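Local coordinates for acyl-CoA Binding Protein (Moniliophthora perniciosa, PDB 3FP5) that probably binds long-chain acyl-CoA esters and carries them within the cell as part of fatty acid metabolism, at residues A6-A11 with K39-G44; E30-Y35 with G58-D63; I87-D92 with K98-I103. All blocks are in the same frame, centred on the assembly; numbering follows the deposited sequence.

Contact 1 of 3, residues A6-A11 with K39-G44; sequences AKFDKA and KQATVG
Phe8 and Ala41 mark the nearest approach of the two backbones, the CA of Phe8 lying 8.6 Å from the CA of Ala41. Residues 6-11 are regular helix within helix 5-17, held by bonds such as Lys10 N to Ala6 O. Residues 39-44 carry helix 28-42 to its end and on into the chain beyond. Here Lys39 O receives three backbone donors, Thr42 N, Val43 N and Gly44 N, with Val43 N the shortest at 2.8 Å from Lys39 O. Gly44 then turns out of helical geometry with a phi of 96°, at backbone angles where a CB would press on the preceding carbonyl oxygen.

The gap between the backbones is spanned almost wholly from one side, by the ring of Phe8. With CG anti to the backbone N (chi1 170°), the ring projects from its helix straight at the small side chain of Ala41. The methyl of Ala41 sits over one face, a CH-pi contact with CB 3.9 Å from the centroid of the Phe8 ring and 29° off the normal. It is displaced toward the far end of the ring, where Ala41 CB comes to 3.5 Å from Phe8 CZ. In the four-helix bundle of the acyl-CoA-binding fold this joins helix 5-17 to helix 28-42, and helix 73-91 closes the buried side: Tyr77 meets both the Phe8 ring and Ala41, while Ala76 also touches Ala41.

Solvent-exposed Thr42 reaches the same ring differently. Its CG2 lies at the edge, near the ring plane, 3.9 Å from Phe8 CE2, and the two side chains cross at about a right angle. The hydroxyl OG1 hydrogen-bonds Phe38 O one turn back, a bond consistent with the rotamer that presents the methyl to the phenylalanine.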
# COMPACT_ATOMS: atom_id res chain seq x y z
N ALA A 6 0.33 12.53 -6.13
CA ALA A 6 -0.22 13.22 -4.95
C ALA A 6 -1.22 12.35 -4.20
O ALA A 6 -1.21 12.29 -2.96
CB ALA A 6 -0.87 14.54 -5.37
N LYS A 7 -2.09 11.67 -4.94
CA LYS A 7 -3.06 10.80 -4.28
C LYS A 7 -2.37 9.58 -3.65
O LYS A 7 -2.72 9.15 -2.55
CB LYS A 7 -4.17 10.37 -5.24
CG LYS A 7 -5.19 11.48 -5.50
CD LYS A 7 -6.35 10.97 -6.33
CE LYS A 7 -7.22 12.11 -6.84
NZ LYS A 7 -7.83 12.90 -5.73
N PHE A 8 -1.37 9.04 -4.34
CA PHE A 8 -0.54 7.99 -3.75
C PHE A 8 0.11 8.48 -2.45
O PHE A 8 0.06 7.79 -1.43
CB PHE A 8 0.54 7.55 -4.75
CG PHE A 8 1.60 6.66 -4.15
CD1 PHE A 8 1.31 5.33 -3.87
CD2 PHE A 8 2.86 7.15 -3.85
CE1 PHE A 8 2.29 4.48 -3.32
CE2 PHE A 8 3.85 6.33 -3.28
CZ PHE A 8 3.57 4.99 -3.02
N ASP A 9 0.72 9.66 -2.47
CA ASP A 9 1.42 10.15 -1.29
C ASP A 9 0.44 10.36 -0.12
O ASP A 9 0.75 10.04 1.03
CB ASP A 9 2.19 11.44 -1.61
CG ASP A 9 3.40 11.20 -2.52
OD1 ASP A 9 3.84 10.04 -2.65
OD2 ASP A 9 3.91 12.17 -3.09
N LYS A 10 -0.76 10.84 -0.41
CA LYS A 10 -1.77 11.00 0.64
C LYS A 10 -2.17 9.63 1.22
O LYS A 10 -2.27 9.45 2.44
CB LYS A 10 -3.00 11.75 0.11
CG LYS A 10 -4.10 12.03 1.14
CD LYS A 10 -3.59 12.73 2.41
CE LYS A 10 -3.06 14.12 2.11
NZ LYS A 10 -2.67 14.89 3.33
N ALA A 11 -2.37 8.65 0.34
CA ALA A 11 -2.69 7.29 0.78
C ALA A 11 -1.60 6.72 1.70
O ALA A 11 -1.90 6.10 2.72
CB ALA A 11 -2.91 6.36 -0.43
N LYS A 39 6.93 -0.07 -2.52
CA LYS A 39 8.27 -0.19 -3.08
C LYS A 39 8.25 0.02 -4.59
O LYS A 39 9.06 0.76 -5.13
CB LYS A 39 8.88 -1.55 -2.73
CG LYS A 39 8.96 -1.78 -1.24
CD LYS A 39 9.86 -0.74 -0.58
CE LYS A 39 11.31 -0.93 -1.01
NZ LYS A 39 12.23 -0.15 -0.12
N GLN A 40 7.30 -0.62 -5.27
CA GLN A 40 7.23 -0.54 -6.73
C GLN A 40 6.96 0.89 -7.21
O GLN A 40 7.42 1.30 -8.29
CB GLN A 40 6.17 -1.51 -7.25
CG GLN A 40 6.24 -1.76 -8.76
CD GLN A 40 7.49 -2.53 -9.20
OE1 GLN A 40 8.12 -3.21 -8.38
NE2 GLN A 40 7.85 -2.43 -10.47
N ALA A 41 6.22 1.65 -6.40
CA ALA A 41 5.86 3.03 -6.77
C ALA A 41 6.99 4.02 -6.53
O ALA A 41 7.02 5.09 -7.15
CB ALA A 41 4.61 3.48 -5.99
N THR A 42 7.90 3.68 -5.63
CA THR A 42 8.92 4.62 -5.21
C THR A 42 10.30 4.21 -5.73
O THR A 42 10.95 4.97 -6.45
CB THR A 42 8.93 4.79 -3.67
OG1 THR A 42 9.06 3.51 -3.05
CG2 THR A 42 7.62 5.46 -3.21
N VAL A 43 10.72 3.00 -5.38
CA VAL A 43 12.01 2.47 -5.83
C VAL A 43 11.93 1.89 -7.25
O VAL A 43 12.88 2.00 -8.03
CB VAL A 43 12.53 1.38 -4.86
CG1 VAL A 43 13.84 0.79 -5.37
CG2 VAL A 43 12.70 1.97 -3.45
N GLY A 44 10.81 1.26 -7.56
CA GLY A 44 10.64 0.58 -8.82
C GLY A 44 10.94 -0.90 -8.64
O GLY A 44 10.73 -1.45 -7.56

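Contact 2 of 3, residues E30-Y35 with G58-D63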
# COMPACT_ATOMS: atom_id res chain seq x y z
N GLU A 30 -3.06 -7.62 3.42
CA GLU A 30 -3.22 -6.26 2.89
C GLU A 30 -1.97 -5.41 3.13
O GLU A 30 -1.62 -4.55 2.32
CB GLU A 30 -4.49 -5.61 3.46
CG GLU A 30 -5.78 -6.16 2.83
CD GLU A 30 -7.05 -5.80 3.57
OE1 GLU A 30 -6.98 -5.44 4.77
OE2 GLU A 30 -8.14 -5.86 2.95
N GLN A 31 -1.28 -5.65 4.24
CA GLN A 31 -0.06 -4.90 4.52
C GLN A 31 1.05 -5.30 3.54
O GLN A 31 1.82 -4.46 3.08
CB GLN A 31 0.39 -5.10 5.96
CG GLN A 31 -0.51 -4.42 6.98
CD GLN A 31 -0.36 -2.90 7.00
OE1 GLN A 31 0.38 -2.33 6.19
NE2 GLN A 31 -1.05 -2.24 7.92
N LEU A 32 1.13 -6.59 3.21
CA LEU A 32 2.06 -7.04 2.19
C LEU A 32 1.72 -6.41 0.83
O LEU A 32 2.60 -6.06 0.06
CB LEU A 32 2.05 -8.57 2.09
CG LEU A 32 2.86 -9.26 3.19
CD1 LEU A 32 2.61 -10.75 3.17
CD2 LEU A 32 4.35 -8.96 3.04
N TYR A 33 0.42 -6.27 0.57
CA TYR A 33 -0.03 -5.67 -0.68
C TYR A 33 0.39 -4.20 -0.74
O TYR A 33 0.91 -3.72 -1.75
CB TYR A 33 -1.55 -5.82 -0.78
CG TYR A 33 -2.16 -5.45 -2.11
CD1 TYR A 33 -2.59 -6.43 -3.01
CD2 TYR A 33 -2.33 -4.11 -2.46
CE1 TYR A 33 -3.18 -6.07 -4.22
CE2 TYR A 33 -2.91 -3.75 -3.66
CZ TYR A 33 -3.33 -4.73 -4.54
OH TYR A 33 -3.91 -4.35 -5.74
N PHE A 34 0.15 -3.48 0.35
CA PHE A 34 0.62 -2.10 0.45
C PHE A 34 2.14 -2.03 0.29
O PHE A 34 2.66 -1.14 -0.38
CB PHE A 34 0.23 -1.48 1.79
CG PHE A 34 -1.22 -1.03 1.87
CD1 PHE A 34 -1.77 -0.22 0.88
CD2 PHE A 34 -2.00 -1.39 2.96
CE1 PHE A 34 -3.10 0.20 0.98
CE2 PHE A 34 -3.33 -0.96 3.06
CZ PHE A 34 -3.87 -0.17 2.07
N TYR A 35 2.85 -2.95 0.93
CA TYR A 35 4.31 -2.94 0.89
C TYR A 35 4.82 -3.06 -0.54
O TYR A 35 5.65 -2.26 -0.99
CB TYR A 35 4.93 -4.07 1.73
CG TYR A 35 6.44 -4.07 1.66
CD1 TYR A 35 7.19 -3.19 2.42
CD2 TYR A 35 7.13 -4.91 0.78
CE1 TYR A 35 8.57 -3.16 2.35
CE2 TYR A 35 8.51 -4.89 0.70
CZ TYR A 35 9.23 -4.01 1.49
OH TYR A 35 10.60 -3.98 1.41
N GLY A 58 11.52 -10.31 6.40
CA GLY A 58 12.21 -9.76 5.25
C GLY A 58 11.95 -10.53 3.96
O GLY A 58 11.75 -9.93 2.91
N LYS A 59 11.93 -11.85 4.04
CA LYS A 59 11.76 -12.64 2.81
C LYS A 59 10.32 -12.57 2.29
O LYS A 59 10.09 -12.63 1.09
CB LYS A 59 12.25 -14.08 3.00
CG LYS A 59 11.33 -15.00 3.76
CD LYS A 59 12.03 -16.35 3.96
CE LYS A 59 11.14 -17.37 4.64
NZ LYS A 59 11.81 -18.69 4.74
N ALA A 60 9.36 -12.43 3.21
CA ALA A 60 7.95 -12.29 2.82
C ALA A 60 7.75 -10.97 2.07
O ALA A 60 7.11 -10.92 1.02
CB ALA A 60 7.05 -12.36 4.04
N LYS A 61 8.33 -9.91 2.61
CA LYS A 61 8.30 -8.61 1.94
C LYS A 61 8.97 -8.67 0.58
O LYS A 61 8.44 -8.14 -0.41
CB LYS A 61 8.99 -7.56 2.81
CG LYS A 61 8.20 -7.12 4.03
CD LYS A 61 9.07 -6.23 4.91
CE LYS A 61 8.24 -5.45 5.91
NZ LYS A 61 9.05 -4.40 6.59
N TRP A 62 10.13 -9.31 0.51
CA TRP A 62 10.87 -9.39 -0.75
C TRP A 62 10.04 -10.13 -1.81
O TRP A 62 9.91 -9.67 -2.96
CB TRP A 62 12.21 -10.08 -0.54
CG TRP A 62 13.11 -10.01 -1.74
CD1 TRP A 62 14.06 -9.07 -2.00
CD2 TRP A 62 13.11 -10.91 -2.85
NE1 TRP A 62 14.67 -9.34 -3.20
CE2 TRP A 62 14.11 -10.46 -3.74
CE3 TRP A 62 12.38 -12.06 -3.18
CZ2 TRP A 62 14.39 -11.12 -4.94
CZ3 TRP A 62 12.67 -12.71 -4.37
CH2 TRP A 62 13.66 -12.25 -5.23
N ASP A 63 9.50 -11.28 -1.42
CA ASP A 63 8.68 -12.06 -2.34
C ASP A 63 7.53 -11.23 -2.92
O ASP A 63 7.26 -11.28 -4.13
CB ASP A 63 8.13 -13.30 -1.63
CG ASP A 63 9.19 -14.35 -1.39
OD1 ASP A 63 10.28 -14.25 -2.00
OD2 ASP A 63 8.95 -15.27 -0.58
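Tyr35 and Lys61 make the main meeting of residues 30-35 with residues 58-63, the lysine laying its aliphatic chain over one face of the tyrosine ring. With CG of Tyr35 anti to its own backbone N (chi1 179°), the ring reaches out to the neighbouring helix. Lys61 turns its CG anti to the carbonyl carbon and runs extended from there, crossing the tyrosine at about a right angle. Its methylenes therefore pass over the ring one after another: CB stands 3.4 Å from Tyr35 CE2, CG lies 3.9 Å above the centre of the Tyr35 ring, and CD is 4.0 Å from Tyr35 CE1. The first of these is a CH-pi contact, with CB 30° off the ring normal. The carbonyl O of Lys61 also touches the ring, 3.4 Å from Tyr35 CE2.

One turn earlier, Leu32 extends a single methyl to the same helix. Its CD2 rests on backbone more than on side chains, 3.9 Å from Ala60 O and 4.1 Å from Lys61 CA. No hydrogen bond crosses, so the surface contact rests on van der Waals packing.

Past the ring, Lys61 NZ makes a long, weak ion pair with the sulfonate of a MES molecule, probably from the crystallisation liquor. This is consistent with relatives, in which a tyrosine and lysines on these two helices help hold the coenzyme A part of the ligand. The axes of segments 30-35 and 58-63 cross at -59° and come within 9.6 Å. Elsewhere on helix 28-42, Phe34 packs on Tyr80, Lys83 and Ile87 of helix 73-91, while Trp62 of helix 56-66 lies against the loop at Val46, Arg50 and Pro51.

Contact 3 of 3, residues I87-D92 with K98-I103; sequences ILKKAD and KYIAEI
Leu88 and Ile100 run alongside each other, pointing opposite ways, which brings Leu88 CB to 3.6 Å from Ile100 CG1. Their CA atoms are the closest pair across the segments, 6.8 Å apart. The leucine puts CG anti to its carbonyl carbon (chi1 -67°), which carries both its methyls forward onto helix 94-105. CD1 fits among three side chains: it lies 3.7 Å from Tyr99 CB, 3.8 Å from Ile100 CG1 and 3.9 Å from Ile103 CD1. CD2 instead comes to the edge of the Tyr99 ring, near its plane, 4.0 Å from Tyr99 CD2.

The two helices form an antiparallel hairpin, the axes of segments 87-91 and 98-103 at 152°, with the chain reversing just after Asp92, which leaves helix 73-91 with positive phi. Helix 94-105 is a fifth helix beyond the usual four of the fold, and Ile14 of helix 5-17 also touches Tyr99 and Ile103.

Tyr99 crosses Leu88 at about a right angle and leads its hydroxyl away from the leucine to a weak hydrogen bond with Glu95. On the solvent side, the extended chain of Lys89 passes across the tip of Ile100, its CG 3.7 Å from Ile100 CD1.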
# COMPACT_ATOMS: atom_id res chain seq x y z
N ILE A 87 -10.38 -0.78 1.59
CA ILE A 87 -10.35 -1.01 3.03
C ILE A 87 -11.18 0.02 3.80
O ILE A 87 -11.88 -0.33 4.75
CB ILE A 87 -8.89 -1.02 3.55
CG1 ILE A 87 -8.20 -2.32 3.13
CG2 ILE A 87 -8.85 -0.85 5.06
CD1 ILE A 87 -6.68 -2.27 3.27
N LEU A 88 -11.10 1.28 3.38
CA LEU A 88 -11.83 2.35 4.05
C LEU A 88 -13.32 2.14 3.84
O LEU A 88 -14.12 2.36 4.74
CB LEU A 88 -11.40 3.72 3.52
CG LEU A 88 -9.96 4.13 3.85
CD1 LEU A 88 -9.60 5.41 3.13
CD2 LEU A 88 -9.79 4.28 5.35
N LYS A 89 -13.69 1.71 2.64
CA LYS A 89 -15.11 1.51 2.33
C LYS A 89 -15.68 0.35 3.14
O LYS A 89 -16.81 0.43 3.65
CB LYS A 89 -15.32 1.28 0.83
CG LYS A 89 -15.05 2.52 0.00
CD LYS A 89 -15.21 2.24 -1.49
CE LYS A 89 -14.88 3.48 -2.32
NZ LYS A 89 -14.88 3.19 -3.79
N LYS A 90 -14.90 -0.70 3.29
CA LYS A 90 -15.27 -1.86 4.10
C LYS A 90 -15.38 -1.51 5.59
O LYS A 90 -16.24 -2.03 6.30
CB LYS A 90 -14.25 -2.98 3.89
CG LYS A 90 -14.56 -4.26 4.64
CD LYS A 90 -15.73 -5.00 4.01
CE LYS A 90 -16.03 -6.30 4.74
NZ LYS A 90 -17.29 -6.92 4.25
N ALA A 91 -14.49 -0.64 6.07
CA ALA A 91 -14.53 -0.21 7.47
C ALA A 91 -15.82 0.55 7.73
O ALA A 91 -16.48 0.37 8.76
CB ALA A 91 -13.33 0.64 7.81
N ASP A 92 -16.16 1.44 6.80
CA ASP A 92 -17.47 2.06 6.77
C ASP A 92 -17.81 2.81 8.07
O ASP A 92 -18.87 2.60 8.68
CB ASP A 92 -18.54 1.01 6.48
CG ASP A 92 -19.92 1.60 6.31
OD1 ASP A 92 -20.06 2.59 5.56
OD2 ASP A 92 -20.86 1.06 6.93
N LYS A 98 -14.07 10.14 6.12
CA LYS A 98 -13.24 11.33 6.12
C LYS A 98 -11.93 11.08 5.37
O LYS A 98 -11.45 11.94 4.61
CB LYS A 98 -12.94 11.73 7.57
CG LYS A 98 -12.65 13.19 7.80
CD LYS A 98 -12.69 13.48 9.31
CE LYS A 98 -12.35 14.93 9.62
NZ LYS A 98 -11.94 15.10 11.05
N TYR A 99 -11.34 9.91 5.57
CA TYR A 99 -10.10 9.55 4.87
C TYR A 99 -10.33 9.43 3.37
O TYR A 99 -9.52 9.93 2.58
CB TYR A 99 -9.47 8.28 5.44
CG TYR A 99 -9.09 8.44 6.89
CD1 TYR A 99 -9.14 9.70 7.50
CD2 TYR A 99 -8.69 7.36 7.66
CE1 TYR A 99 -8.80 9.87 8.82
CE2 TYR A 99 -8.33 7.53 9.00
CZ TYR A 99 -8.39 8.79 9.57
OH TYR A 99 -8.06 9.00 10.89
N ILE A 100 -11.43 8.79 2.99
CA ILE A 100 -11.81 8.71 1.59
C ILE A 100 -11.91 10.12 1.01
O ILE A 100 -11.38 10.41 -0.07
CB ILE A 100 -13.14 7.96 1.43
CG1 ILE A 100 -12.93 6.47 1.76
CG2 ILE A 100 -13.68 8.13 0.01
CD1 ILE A 100 -14.20 5.64 1.82
N ALA A 101 -12.57 11.02 1.74
CA ALA A 101 -12.71 12.40 1.28
C ALA A 101 -11.37 13.11 1.09
O ALA A 101 -11.21 13.90 0.15
CB ALA A 101 -13.62 13.18 2.22
N GLU A 102 -10.40 12.84 1.97
CA GLU A 102 -9.08 13.46 1.87
C GLU A 102 -8.32 12.95 0.65
O GLU A 102 -7.63 13.72 -0.03
CB GLU A 102 -8.22 13.14 3.10
CG GLU A 102 -8.58 13.93 4.31
CD GLU A 102 -8.37 15.41 4.12
OE1 GLU A 102 -7.24 15.93 4.32
OE2 GLU A 102 -9.37 16.05 3.77
N ILE A 103 -8.45 11.66 0.37
CA ILE A 103 -7.85 11.09 -0.83
C ILE A 103 -8.47 11.73 -2.08
O ILE A 103 -7.76 12.13 -3.00
CB ILE A 103 -7.97 9.56 -0.86
CG1 ILE A 103 -7.22 8.95 0.34
CG2 ILE A 103 -7.41 9.00 -2.17
CD1 ILE A 103 -7.55 7.49 0.60

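Contacts 1 and 2 share helix 28-42, their centres about 15 Å apart, and each ties it to a different helix, 5-17 or 56-66. Lys39 and Lys61 each make a weak, long ion pair with a MES sulfonate, outside the contacts themselves, consistent with an anion-binding region for the ligand beside these two contacts. Contact 3, about 22 Å from contact 2 between centres, lies across the chain's centre from it; Phe34 CE2 packs 3.6 Å from Ile87 CD1. It meets contact 1 through Lys7 NZ, 2.8 Å from Ile103 O, a probable hydrogen bond. The zinc ion bound by His2 and Glu74 lies about 11 Å from the Phe8 side chain.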